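Local coordinates for protein beta-agarase (Persicobacter, PDB 6AII) that probably hydrolyses the beta-1,4 linkages of agarose to release neoagarobiose, as a beta-agarase of glycoside hydrolase family GH16, at residues 134-139 with 283-288; 49-54 with 64-69; 108-113 with 279-284; 78-83 with 101-106. All coordinates share one frame; numbering follows the deposited sequence.

How the contacts relate
Contacts 1 and 3 lie within the mixed sheet of this GH16 beta-sandwich, and contact 2 packs against it through strand 62-64 and the loops around it. Strand 280-287 is central: it pairs with strand 132-139 in contact 1 and with strand 97-110 in contact 3, so these two share Ile283 and Ile284 and have centres about 9 Å apart. Contact 4 uses an earlier part of strand 97-110, its centre about 22 Å from that of contact 3, and joins the mixed sheet to strand 75-79 of the other sheet and the segment after it. Along the chain contact 2 closes first, then contact 4, while contacts 3 and 1 open later and both end on strand 280-287.

Contact 1 of 4, residues 134-139 with 283-288; sequences NVWMIS and IINIEA
Ile283 lays its CD1 methyl over the six-membered ring of Trp136 in a CH-pi contact, 3.9 Å from CD1 to the ring centroid. CG2 of the same isoleucine sits 3.5 Å from Trp136 NE1, and CD1 also meets the CG2 methyl of Ile138. Trp136 CG lies between the backbone N and the carbonyl carbon (chi1 56°), and the ring beyond it lies against Ile283. Its edge is used as well: Trp136 NE1 donates to Asn285 OD1 at 3.1 Å, nearly straight (166°) and in the ring plane, with the two planes steeply turned against each other. Asn134 ND2 adds a weak bond to the same oxygen at 3.5 Å. Asn285 ND2 is engaged in turn by Glu287 OE1 (3.0 Å) and by the Ile286 carbonyl, while Glu287 OE2 pairs with Gln289. Antiparallel backbone bonds hold the strands together, including Trp136 N to Ile283 O at 2.9 Å. On the other face Val135 and Ile284 pack toward Met313 of the second sheet. Trp136 also touches Glu145 and Asp147 of strand 144-151, whose acidic sequence matches the GH16 active-site signature. The fixed amide of Asn285 would thus hold the indole's rotation beside those carboxylates.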
loop_
_atom_site.group_PDB
_atom_site.type_symbol
_atom_site.label_atom_id
_atom_site.label_comp_id
_atom_site.label_asym_id
_atom_site.label_seq_id
_atom_site.Cartn_x
_atom_site.Cartn_y
_atom_site.Cartn_z
ATOM N N ASN A 134 2.090 2.401 3.166
ATOM C CA ASN A 134 1.949 1.643 1.933
ATOM C C ASN A 134 1.182 0.317 2.175
ATOM O O ASN A 134 1.397 -0.344 3.160
ATOM C CB ASN A 134 3.305 1.250 1.380
ATOM C CG ASN A 134 4.168 2.422 0.962
ATOM O OD1 ASN A 134 3.687 3.449 0.473
ATOM N ND2 ASN A 134 5.470 2.212 1.157
ATOM N N VAL A 135 0.334 -0.008 1.235
ATOM C CA VAL A 135 -0.371 -1.287 1.150
ATOM C C VAL A 135 -0.207 -1.757 -0.306
ATOM O O VAL A 135 -0.643 -1.085 -1.239
ATOM C CB VAL A 135 -1.861 -1.188 1.505
ATOM C CG1 VAL A 135 -2.477 -2.579 1.510
ATOM C CG2 VAL A 135 -2.097 -0.514 2.829
ATOM N N TRP A 136 0.469 -2.889 -0.503
ATOM C CA TRP A 136 0.798 -3.276 -1.858
ATOM C C TRP A 136 1.026 -4.780 -1.922
ATOM O O TRP A 136 1.056 -5.420 -0.912
ATOM C CB TRP A 136 1.971 -2.481 -2.418
ATOM C CG TRP A 136 3.234 -2.531 -1.614
ATOM C CD1 TRP A 136 3.468 -1.999 -0.372
ATOM C CD2 TRP A 136 4.464 -3.137 -2.020
ATOM N NE1 TRP A 136 4.768 -2.201 0.015
ATOM C CE2 TRP A 136 5.388 -2.909 -0.984
ATOM C CE3 TRP A 136 4.821 -3.857 -3.166
ATOM C CZ2 TRP A 136 6.709 -3.312 -1.092
ATOM C CZ3 TRP A 136 6.131 -4.261 -3.259
ATOM C CH2 TRP A 136 7.024 -4.056 -2.198
ATOM N N MET A 137 1.132 -5.280 -3.131
ATOM C CA MET A 137 1.238 -6.720 -3.314
ATOM C C MET A 137 2.325 -6.995 -4.357
ATOM O O MET A 137 2.466 -6.241 -5.315
ATOM C CB MET A 137 -0.113 -7.260 -3.810
ATOM C CG MET A 137 -1.270 -6.859 -2.893
ATOM S SD MET A 137 -2.748 -7.890 -3.146
ATOM C CE MET A 137 -3.167 -7.390 -4.789
ATOM N N ILE A 138 3.043 -8.107 -4.205
ATOM C CA ILE A 138 4.096 -8.392 -5.217
ATOM C C ILE A 138 4.305 -9.900 -5.333
ATOM O O ILE A 138 4.106 -10.641 -4.373
ATOM C CB ILE A 138 5.433 -7.696 -4.904
ATOM C CG1 ILE A 138 6.399 -7.823 -6.092
ATOM C CG2 ILE A 138 6.047 -8.172 -3.643
ATOM C CD1 ILE A 138 7.289 -6.651 -6.255
ATOM N N SER A 139 4.573 -10.285 -6.578
ATOM C CA SER A 139 4.879 -11.710 -6.874
ATOM C C SER A 139 6.229 -12.120 -6.275
ATOM O O SER A 139 7.102 -11.309 -5.982
ATOM C CB SER A 139 4.800 -11.906 -8.375
ATOM O OG SER A 139 5.873 -11.237 -9.026
ATOM N N ILE A 283 1.939 -6.774 1.361
ATOM C CA ILE A 283 2.902 -6.082 2.133
ATOM C C ILE A 283 2.224 -4.818 2.689
ATOM O O ILE A 283 1.572 -4.086 1.923
ATOM C CB ILE A 283 4.147 -5.743 1.259
ATOM C CG1 ILE A 283 4.710 -7.029 0.622
ATOM C CG2 ILE A 283 5.194 -4.980 2.062
ATOM C CD1 ILE A 283 6.014 -6.890 -0.111
ATOM N N ILE A 284 2.393 -4.584 3.976
ATOM C CA ILE A 284 1.957 -3.311 4.599
ATOM C C ILE A 284 3.165 -2.752 5.351
ATOM O O ILE A 284 3.776 -3.430 6.158
ATOM C CB ILE A 284 0.780 -3.489 5.548
ATOM C CG1 ILE A 284 -0.347 -4.241 4.839
ATOM C CG2 ILE A 284 0.366 -2.107 6.046
ATOM C CD1 ILE A 284 -1.636 -4.248 5.627
ATOM N N ASN A 285 3.543 -1.531 5.014
ATOM C CA ASN A 285 4.743 -1.015 5.630
ATOM C C ASN A 285 4.736 0.512 5.649
ATOM O O ASN A 285 3.940 1.189 4.958
ATOM C CB ASN A 285 6.027 -1.475 4.916
ATOM C CG ASN A 285 6.314 -0.692 3.645
ATOM O OD1 ASN A 285 5.696 -0.913 2.623
ATOM N ND2 ASN A 285 7.247 0.241 3.664
ATOM N N ILE A 286 5.690 1.039 6.422
ATOM C CA ILE A 286 5.987 2.451 6.403
ATOM C C ILE A 286 7.464 2.616 6.013
ATOM O O ILE A 286 8.252 1.685 6.177
ATOM C CB ILE A 286 5.697 3.157 7.734
ATOM C CG1 ILE A 286 6.604 2.673 8.870
ATOM C CG2 ILE A 286 4.186 3.019 8.058
ATOM C CD1 ILE A 286 6.356 3.305 10.248
ATOM N N GLU A 287 7.773 3.712 5.360
ATOM C CA GLU A 287 9.149 3.944 4.969
ATOM C C GLU A 287 9.401 5.428 4.778
ATOM O O GLU A 287 8.502 6.219 4.529
ATOM C CB GLU A 287 9.464 3.169 3.701
ATOM C CG GLU A 287 8.623 3.398 2.549
ATOM C CD GLU A 287 8.842 2.402 1.361
ATOM O OE1 GLU A 287 9.051 1.183 1.504
ATOM O OE2 GLU A 287 8.930 2.939 0.264
ATOM N N ALA A 288 10.688 5.739 4.814
ATOM C CA ALA A 288 11.211 7.089 4.506
ATOM C C ALA A 288 12.048 6.917 3.256
ATOM O O ALA A 288 13.187 6.442 3.387
ATOM C CB ALA A 288 11.972 7.653 5.645
#

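Contact 2 of 4, residues 49-54 with 64-69; sequences KNFWHN and WRHENV
In the GH16 beta-sandwich, the loop before the short strand 62-64 packs Phe51 and Trp52 against Trp64, at the end of that strand, and His66, just beyond it. Phe51 and His66 form an offset stack, with centroids 4.3 Å apart and planes at 27°; Phe51 CD1 lies over the centre of the imidazole, whereas His66 CE1 is offset toward the rim of the phenyl ring. At its edge the phenyl meets the backbone, CE1 approaching Trp64 O to 3.3 Å. Trp52 CG, anti to its backbone N (chi1 175°), is met by Trp64 CZ3 at 3.6 Å over one face of the indole, the two ring systems being inclined at 31°; His53 covers the opposite face near the rim. Trp64 NE1 is bonded to Ile286 O, and Trp52 touches Ile283, which ties the aromatic group to strand 280-287. Asn50 OD1 lies near the plane of the imidazole, 3.3 Å from His66 CD2, but its own amide bonds to Thr42 N and Glu40 O. No direct hydrogen bond joins the segments. One water accepts from Asn50 ND2 and lies within hydrogen-bonding distance of His66 O and Val69 O; another lies 2.9 Å from both Asn50 O and Arg65 O.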
loop_
_atom_site.group_PDB
_atom_site.type_symbol
_atom_site.label_atom_id
_atom_site.label_comp_id
_atom_site.label_asym_id
_atom_site.label_seq_id
_atom_site.Cartn_x
_atom_site.Cartn_y
_atom_site.Cartn_z
ATOM N N LYS A 49 4.286 -11.786 8.689
ATOM C CA LYS A 49 5.648 -11.712 9.133
ATOM C C LYS A 49 5.956 -10.298 9.601
ATOM O O LYS A 49 5.625 -9.375 8.878
ATOM C CB LYS A 49 6.648 -12.037 8.022
ATOM C CG LYS A 49 8.109 -12.264 8.460
ATOM C CD LYS A 49 8.996 -12.383 7.251
ATOM C CE LYS A 49 10.384 -12.935 7.437
ATOM N NZ LYS A 49 11.191 -12.626 6.224
ATOM N N ASN A 50 6.579 -10.164 10.762
ATOM C CA ASN A 50 6.984 -8.863 11.323
ATOM C C ASN A 50 8.258 -8.293 10.700
ATOM O O ASN A 50 8.982 -7.593 11.392
ATOM C CB ASN A 50 7.078 -8.885 12.828
ATOM C CG ASN A 50 8.122 -9.830 13.398
ATOM O OD1 ASN A 50 8.705 -10.603 12.635
ATOM N ND2 ASN A 50 8.357 -9.728 14.710
ATOM N N PHE A 51 8.472 -8.528 9.440
ATOM C CA PHE A 51 9.562 -7.928 8.760
ATOM C C PHE A 51 9.333 -7.960 7.260
ATOM O O PHE A 51 8.405 -8.595 6.751
ATOM C CB PHE A 51 10.866 -8.681 9.103
ATOM C CG PHE A 51 12.090 -7.803 8.994
ATOM C CD1 PHE A 51 12.316 -6.804 9.939
ATOM C CD2 PHE A 51 12.981 -7.943 7.950
ATOM C CE1 PHE A 51 13.416 -5.956 9.821
ATOM C CE2 PHE A 51 14.074 -7.078 7.823
ATOM C CZ PHE A 51 14.322 -6.141 8.791
ATOM N N TRP A 52 10.288 -7.368 6.511
ATOM C CA TRP A 52 10.427 -7.517 5.081
ATOM C C TRP A 52 10.743 -8.981 4.728
ATOM O O TRP A 52 11.095 -9.721 5.626
ATOM C CB TRP A 52 11.526 -6.541 4.650
ATOM C CG TRP A 52 11.953 -6.577 3.227
ATOM C CD1 TRP A 52 13.193 -6.898 2.719
ATOM C CD2 TRP A 52 11.188 -6.103 2.119
ATOM N NE1 TRP A 52 13.194 -6.753 1.353
ATOM C CE2 TRP A 52 11.990 -6.246 0.964
ATOM C CE3 TRP A 52 9.890 -5.608 1.983
ATOM C CZ2 TRP A 52 11.556 -5.869 -0.307
ATOM C CZ3 TRP A 52 9.452 -5.285 0.712
ATOM C CH2 TRP A 52 10.267 -5.408 -0.408
ATOM N N HIS A 53 10.679 -9.323 3.452
ATOM C CA HIS A 53 10.773 -10.724 3.060
ATOM C C HIS A 53 12.239 -11.199 3.027
ATOM O O HIS A 53 12.455 -12.388 2.811
ATOM C CB HIS A 53 9.904 -10.972 1.819
ATOM C CG HIS A 53 10.270 -10.168 0.637
ATOM N ND1 HIS A 53 11.441 -10.392 -0.053
ATOM C CD2 HIS A 53 9.637 -9.145 0.028
ATOM C CE1 HIS A 53 11.514 -9.542 -1.068
ATOM N NE2 HIS A 53 10.412 -8.781 -1.042
ATOM N N ASN A 54 13.217 -10.350 3.315
ATOM C CA ASN A 54 14.624 -10.764 3.553
ATOM C C ASN A 54 15.249 -9.803 4.569
ATOM O O ASN A 54 14.512 -9.017 5.223
ATOM C CB ASN A 54 15.361 -10.927 2.213
ATOM C CG ASN A 54 15.444 -9.630 1.439
ATOM O OD1 ASN A 54 15.786 -8.585 2.017
ATOM N ND2 ASN A 54 15.082 -9.668 0.164
ATOM N N TRP A 64 13.985 -0.783 9.134
ATOM C CA TRP A 64 12.915 -1.726 9.534
ATOM C C TRP A 64 13.446 -2.565 10.678
ATOM O O TRP A 64 14.620 -3.014 10.599
ATOM C CB TRP A 64 12.468 -2.606 8.395
ATOM C CG TRP A 64 11.666 -1.902 7.355
ATOM C CD1 TRP A 64 10.768 -0.886 7.536
ATOM C CD2 TRP A 64 11.715 -2.156 5.956
ATOM N NE1 TRP A 64 10.243 -0.520 6.335
ATOM C CE2 TRP A 64 10.808 -1.264 5.349
ATOM C CE3 TRP A 64 12.396 -3.071 5.154
ATOM C CZ2 TRP A 64 10.567 -1.255 3.986
ATOM C CZ3 TRP A 64 12.177 -3.029 3.796
ATOM C CH2 TRP A 64 11.270 -2.154 3.219
ATOM N N ARG A 65 12.626 -2.728 11.712
ATOM C CA ARG A 65 13.015 -3.503 12.872
ATOM C C ARG A 65 11.830 -4.382 13.216
ATOM O O ARG A 65 10.712 -3.901 13.230
ATOM C CB ARG A 65 13.363 -2.594 14.040
ATOM C CG ARG A 65 14.656 -1.799 13.870
ATOM C CD ARG A 65 15.857 -2.712 13.800
ATOM N NE ARG A 65 17.120 -1.974 13.649
ATOM C CZ ARG A 65 17.772 -1.783 12.500
ATOM N NH1 ARG A 65 17.260 -2.156 11.323
ATOM N NH2 ARG A 65 18.993 -1.212 12.560
ATOM N N HIS A 66 12.119 -5.615 13.601
ATOM C CA HIS A 66 11.051 -6.525 13.996
ATOM C C HIS A 66 10.205 -5.900 15.126
ATOM O O HIS A 66 8.941 -6.042 15.129
ATOM C CB HIS A 66 11.648 -7.843 14.532
ATOM C CG HIS A 66 12.303 -8.629 13.454
ATOM N ND1 HIS A 66 13.685 -8.602 13.255
ATOM C CD2 HIS A 66 11.808 -9.373 12.451
ATOM C CE1 HIS A 66 13.984 -9.315 12.191
ATOM N NE2 HIS A 66 12.870 -9.872 11.730
ATOM N N GLU A 67 10.829 -5.215 16.081
ATOM C CA GLU A 67 10.150 -4.726 17.260
ATOM C C GLU A 67 9.324 -3.454 16.996
ATOM O O GLU A 67 8.784 -2.870 17.925
ATOM C CB GLU A 67 11.136 -4.443 18.401
ATOM C CG GLU A 67 12.258 -3.493 18.035
ATOM C CD GLU A 67 13.543 -4.148 17.550
ATOM O OE1 GLU A 67 13.485 -5.132 16.763
ATOM O OE2 GLU A 67 14.620 -3.571 17.870
ATOM N N ASN A 68 9.230 -3.029 15.737
ATOM C CA ASN A 68 8.427 -1.854 15.358
ATOM C C ASN A 68 7.094 -2.315 14.745
ATOM O O ASN A 68 6.384 -1.492 14.159
ATOM C CB ASN A 68 9.184 -0.926 14.411
ATOM C CG ASN A 68 10.119 -0.008 15.191
ATOM O OD1 ASN A 68 11.027 -0.503 15.898
ATOM N ND2 ASN A 68 9.918 1.314 15.141
ATOM N N VAL A 69 6.735 -3.583 14.965
ATOM C CA VAL A 69 5.396 -4.090 14.611
ATOM C C VAL A 69 4.784 -4.702 15.876
ATOM O O VAL A 69 5.380 -5.542 16.528
ATOM C CB VAL A 69 5.447 -5.137 13.480
ATOM C CG1 VAL A 69 4.064 -5.759 13.203
ATOM C CG2 VAL A 69 6.018 -4.602 12.176
HETATM O O HOH W 1 9.302 -4.734 10.817
HETATM O O HOH W 2 7.179 -7.562 16.476
#

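Contact 3 of 4, residues 108-113 with 279-284; sequences VVSKGH and PMKLII
Val108 and Ile284 pair through antiparallel backbone hydrogen bonds, Val108 N to Ile284 O at 2.8 Å with the return bond from Ile284 N, and Ser110 N donates to Leu282 O. Beyond this the ladder is continued by a side chain. A chi1 of 65° sets Ser110 OG between the backbone N and the carbonyl carbon, where it accepts from Leu282 N at 3.0 Å and donates to Gly112 O at 2.7 Å. Of the apolar contacts, Val109 and Ile283 lie side by side and point the same way, with Val109 CG2 4.1 Å from Ile283 CG1. On the other face Val108 and Ile284 turn toward Met76 and Ile78 of the second sheet. A CH-pi contact closes the outer end: CG of the extended Lys281 chain lies over one face of the His113 imidazole, toward the rim and 3.9 Å from the ring centroid, and CE reaches 3.6 Å from His113 CE1. Pro279 CB packs on His113 CB and CD2, and His113 NE2 bonds to Asp140. A water spans Ser110 O and Lys281 NZ, 2.9 Å from the latter. At Ser110 a hydroxyl thus takes over the role of a main-chain acceptor, while the lysine CH-pi contact and the aspartate at NE2 are likely to favour a definite orientation of the imidazole.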
loop_
_atom_site.group_PDB
_atom_site.type_symbol
_atom_site.label_atom_id
_atom_site.label_comp_id
_atom_site.label_asym_id
_atom_site.label_seq_id
_atom_site.Cartn_x
_atom_site.Cartn_y
_atom_site.Cartn_z
ATOM N N VAL A 108 5.496 -5.425 7.241
ATOM C CA VAL A 108 4.801 -6.668 7.421
ATOM C C VAL A 108 4.587 -7.348 6.078
ATOM O O VAL A 108 4.176 -6.674 5.110
ATOM C CB VAL A 108 3.464 -6.381 8.123
ATOM C CG1 VAL A 108 2.619 -7.619 8.169
ATOM C CG2 VAL A 108 3.718 -5.822 9.511
ATOM N N VAL A 109 4.835 -8.699 5.976
ATOM C CA VAL A 109 4.640 -9.403 4.737
ATOM C C VAL A 109 3.801 -10.655 5.005
ATOM O O VAL A 109 4.056 -11.389 5.992
ATOM C CB VAL A 109 5.969 -9.776 4.065
ATOM C CG1 VAL A 109 5.674 -10.522 2.777
ATOM C CG2 VAL A 109 6.833 -8.550 3.787
ATOM N N SER A 110 2.788 -10.902 4.206
ATOM C CA SER A 110 1.946 -12.067 4.446
ATOM C C SER A 110 2.709 -13.370 4.190
ATOM O O SER A 110 3.631 -13.391 3.398
ATOM C CB SER A 110 0.726 -12.060 3.555
ATOM O OG SER A 110 1.026 -12.181 2.198
ATOM N N LYS A 111 2.302 -14.388 4.931
ATOM C CA LYS A 111 2.692 -15.758 4.601
ATOM C C LYS A 111 1.981 -16.223 3.329
ATOM O O LYS A 111 2.579 -16.838 2.456
ATOM C CB LYS A 111 2.345 -16.697 5.758
ATOM C CG LYS A 111 2.777 -18.139 5.452
ATOM C CD LYS A 111 2.409 -19.074 6.554
ATOM C CE LYS A 111 3.400 -19.045 7.678
ATOM N NZ LYS A 111 2.976 -19.950 8.779
ATOM N N GLY A 112 0.698 -15.940 3.210
ATOM C CA GLY A 112 -0.087 -16.401 2.106
ATOM C C GLY A 112 0.011 -15.526 0.870
ATOM O O GLY A 112 0.720 -14.477 0.872
ATOM N N HIS A 113 -0.647 -16.024 -0.184
ATOM C CA HIS A 113 -0.727 -15.376 -1.436
ATOM C C HIS A 113 -2.181 -15.147 -1.861
ATOM O O HIS A 113 -3.113 -15.891 -1.486
ATOM C CB HIS A 113 -0.033 -16.162 -2.570
ATOM C CG HIS A 113 1.431 -16.303 -2.400
ATOM N ND1 HIS A 113 1.992 -17.196 -1.495
ATOM C CD2 HIS A 113 2.459 -15.743 -3.072
ATOM C CE1 HIS A 113 3.325 -17.109 -1.569
ATOM N NE2 HIS A 113 3.630 -16.243 -2.554
ATOM N N PRO A 279 0.905 -15.184 -8.490
ATOM C CA PRO A 279 0.422 -15.042 -7.082
ATOM C C PRO A 279 1.250 -13.999 -6.346
ATOM O O PRO A 279 2.453 -13.940 -6.533
ATOM C CB PRO A 279 0.606 -16.418 -6.446
ATOM C CG PRO A 279 0.380 -17.335 -7.648
ATOM C CD PRO A 279 1.111 -16.630 -8.774
ATOM N N MET A 280 0.568 -13.233 -5.476
ATOM C CA MET A 280 1.223 -12.156 -4.786
ATOM C C MET A 280 1.055 -12.253 -3.272
ATOM O O MET A 280 -0.027 -12.627 -2.758
ATOM C CB MET A 280 0.685 -10.816 -5.259
ATOM C CG MET A 280 0.880 -10.596 -6.721
ATOM S SD MET A 280 0.379 -8.897 -7.188
ATOM C CE MET A 280 0.534 -9.042 -8.960
ATOM N N LYS A 281 2.110 -11.811 -2.562
ATOM C CA LYS A 281 2.032 -11.611 -1.099
ATOM C C LYS A 281 1.555 -10.163 -0.870
ATOM O O LYS A 281 1.836 -9.321 -1.730
ATOM C CB LYS A 281 3.365 -11.802 -0.394
ATOM C CG LYS A 281 3.833 -13.265 -0.394
ATOM C CD LYS A 281 5.152 -13.453 0.284
ATOM C CE LYS A 281 5.545 -14.922 0.284
ATOM N NZ LYS A 281 6.786 -15.079 1.082
ATOM N N LEU A 282 0.885 -9.947 0.260
ATOM C CA LEU A 282 0.480 -8.604 0.678
ATOM C C LEU A 282 1.585 -8.056 1.585
ATOM O O LEU A 282 2.071 -8.716 2.516
ATOM C CB LEU A 282 -0.872 -8.711 1.389
ATOM C CG LEU A 282 -1.413 -7.409 1.984
ATOM C CD1 LEU A 282 -1.766 -6.431 0.894
ATOM C CD2 LEU A 282 -2.631 -7.729 2.842
ATOM N N ILE A 283 1.939 -6.774 1.361
ATOM C CA ILE A 283 2.902 -6.082 2.133
ATOM C C ILE A 283 2.224 -4.818 2.689
ATOM O O ILE A 283 1.572 -4.086 1.923
ATOM C CB ILE A 283 4.147 -5.743 1.259
ATOM C CG1 ILE A 283 4.710 -7.029 0.622
ATOM C CG2 ILE A 283 5.194 -4.980 2.062
ATOM C CD1 ILE A 283 6.014 -6.890 -0.111
ATOM N N ILE A 284 2.393 -4.584 3.976
ATOM C CA ILE A 284 1.957 -3.311 4.599
ATOM C C ILE A 284 3.165 -2.752 5.351
ATOM O O ILE A 284 3.776 -3.430 6.158
ATOM C CB ILE A 284 0.780 -3.489 5.548
ATOM C CG1 ILE A 284 -0.347 -4.241 4.839
ATOM C CG2 ILE A 284 0.366 -2.107 6.046
ATOM C CD1 ILE A 284 -1.636 -4.248 5.627
HETATM O O HOH W 3 6.268 -14.245 3.782
#

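Contact 4 of 4, residues 78-83 with 101-106; sequences IVASRN and PATQMG
Ser81 and Gln104 form a single antiparallel bridge, Ser81 N to Gln104 O at 2.8 Å and Gln104 N to Ser81 O at 2.9 Å. The Gln104 side chain then bends at chi2 (77°), which swings CD back, and OE1 beyond it accepts from Asn83 N at 2.8 Å. The side-chain amides of Asn83 and Gln104 are stacked, their planes 23° apart. A water links Gln104 OE1 to Ser81 OG, which also bonds to Asn68, and Gln104 NE2 is held by Gln63. Arg82, between Ser81 and Asn83, reaches across with the edge of its guanidinium: NE donates to Ala102 O at 3.1 Å, and NH2 to Thr103 OG1 at 2.9 Å, the latter nearly straight (172°) and in the guanidinium plane. Arg82 NH1 makes a salt bridge with Asp301 and NH2 a further bond to Pro299 O, while Thr103 OG1 is shared with Tyr298. At the inner end Ala80 CB makes an apolar contact with Met105 CG at 4.2 Å, Phe131 touching both residues, and Ile78 CG2 packs against the backbone carbonyl of Gly106, 3.3 Å from its O. The single bridge joins the segment following strand 75-79 of one sheet to strand 97-110 of the other, a link between the two sheets of the GH16 beta-sandwich.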
loop_
_atom_site.group_PDB
_atom_site.type_symbol
_atom_site.label_atom_id
_atom_site.label_comp_id
_atom_site.label_asym_id
_atom_site.label_seq_id
_atom_site.Cartn_x
_atom_site.Cartn_y
_atom_site.Cartn_z
ATOM N N ILE A 78 2.157 -0.309 13.099
ATOM C CA ILE A 78 3.396 -0.244 12.320
ATOM C C ILE A 78 4.057 1.079 12.719
ATOM O O ILE A 78 3.599 2.159 12.343
ATOM C CB ILE A 78 3.146 -0.434 10.835
ATOM C CG1 ILE A 78 2.358 -1.712 10.548
ATOM C CG2 ILE A 78 4.487 -0.465 10.118
ATOM C CD1 ILE A 78 1.981 -1.907 9.103
ATOM N N VAL A 79 5.107 0.971 13.557
ATOM C CA VAL A 79 5.589 2.078 14.353
ATOM C C VAL A 79 6.829 2.751 13.762
ATOM O O VAL A 79 7.711 2.032 13.336
ATOM C CB VAL A 79 5.888 1.631 15.787
ATOM C CG1 VAL A 79 6.488 2.745 16.593
ATOM C CG2 VAL A 79 4.597 1.054 16.392
ATOM N N ALA A 80 6.826 4.063 13.731
ATOM C CA ALA A 80 8.051 4.876 13.500
ATOM C C ALA A 80 8.579 5.361 14.841
ATOM O O ALA A 80 7.866 6.037 15.609
ATOM C CB ALA A 80 7.816 6.021 12.539
ATOM N N SER A 81 9.898 5.200 15.026
ATOM C CA SER A 81 10.548 5.675 16.247
ATOM C C SER A 81 11.992 6.069 15.911
ATOM O O SER A 81 12.427 5.887 14.771
ATOM C CB SER A 81 10.494 4.610 17.302
ATOM O OG SER A 81 11.135 3.415 16.889
ATOM N N ARG A 82 12.658 6.668 16.868
ATOM C CA ARG A 82 14.010 7.216 16.565
ATOM C C ARG A 82 14.912 7.035 17.776
ATOM O O ARG A 82 14.736 7.741 18.784
ATOM C CB ARG A 82 13.905 8.667 16.090
ATOM C CG ARG A 82 15.269 9.272 15.739
ATOM C CD ARG A 82 15.135 10.561 14.999
ATOM N NE ARG A 82 14.569 10.418 13.682
ATOM C CZ ARG A 82 13.889 11.346 13.051
ATOM N NH1 ARG A 82 13.774 12.559 13.590
ATOM N NH2 ARG A 82 13.268 11.036 11.905
ATOM N N ASN A 83 15.925 6.229 17.586
ATOM C CA ASN A 83 16.912 5.980 18.704
ATOM C C ASN A 83 18.117 6.917 18.569
ATOM O O ASN A 83 18.966 6.883 19.455
ATOM C CB ASN A 83 17.344 4.531 18.776
ATOM C CG ASN A 83 17.980 3.993 17.528
ATOM O OD1 ASN A 83 18.545 4.770 16.763
ATOM N ND2 ASN A 83 17.855 2.700 17.330
ATOM N N PRO A 101 19.947 11.082 10.387
ATOM C CA PRO A 101 19.357 10.331 11.517
ATOM C C PRO A 101 18.366 9.317 10.925
ATOM O O PRO A 101 17.516 9.669 10.094
ATOM C CB PRO A 101 18.684 11.385 12.417
ATOM C CG PRO A 101 19.357 12.689 11.997
ATOM C CD PRO A 101 19.556 12.511 10.503
ATOM N N ALA A 102 18.457 8.085 11.370
ATOM C CA ALA A 102 17.556 7.055 10.879
ATOM C C ALA A 102 16.180 7.161 11.569
ATOM O O ALA A 102 15.997 7.828 12.605
ATOM C CB ALA A 102 18.146 5.708 11.142
ATOM N N THR A 103 15.232 6.490 10.942
ATOM C CA THR A 103 13.945 6.254 11.617
ATOM C C THR A 103 13.707 4.755 11.636
ATOM O O THR A 103 13.645 4.108 10.552
ATOM C CB THR A 103 12.817 7.046 10.936
ATOM O OG1 THR A 103 13.181 8.409 10.757
ATOM C CG2 THR A 103 11.488 6.917 11.683
ATOM N N GLN A 104 13.543 4.141 12.810
ATOM C CA GLN A 104 13.225 2.769 12.920
ATOM C C GLN A 104 11.744 2.589 12.604
ATOM O O GLN A 104 10.961 3.444 13.054
ATOM C CB GLN A 104 13.572 2.210 14.294
ATOM C CG GLN A 104 15.100 2.188 14.571
ATOM C CD GLN A 104 15.646 3.539 14.925
ATOM O OE1 GLN A 104 15.138 4.260 15.816
ATOM N NE2 GLN A 104 16.722 3.962 14.188
ATOM N N MET A 105 11.462 1.599 11.793
ATOM C CA MET A 105 10.119 1.518 11.194
ATOM C C MET A 105 9.703 0.083 11.075
ATOM O O MET A 105 10.471 -0.813 11.321
ATOM C CB MET A 105 10.136 2.203 9.820
ATOM C CG MET A 105 10.186 3.711 9.929
ATOM S SD MET A 105 10.260 4.504 8.293
ATOM C CE MET A 105 9.204 5.909 8.491
ATOM N N GLY A 106 8.453 -0.173 10.705
ATOM C CA GLY A 106 8.001 -1.539 10.573
ATOM C C GLY A 106 7.584 -1.902 9.166
ATOM O O GLY A 106 7.218 -1.038 8.316
HETATM O O HOH W 4 13.686 3.170 17.744
#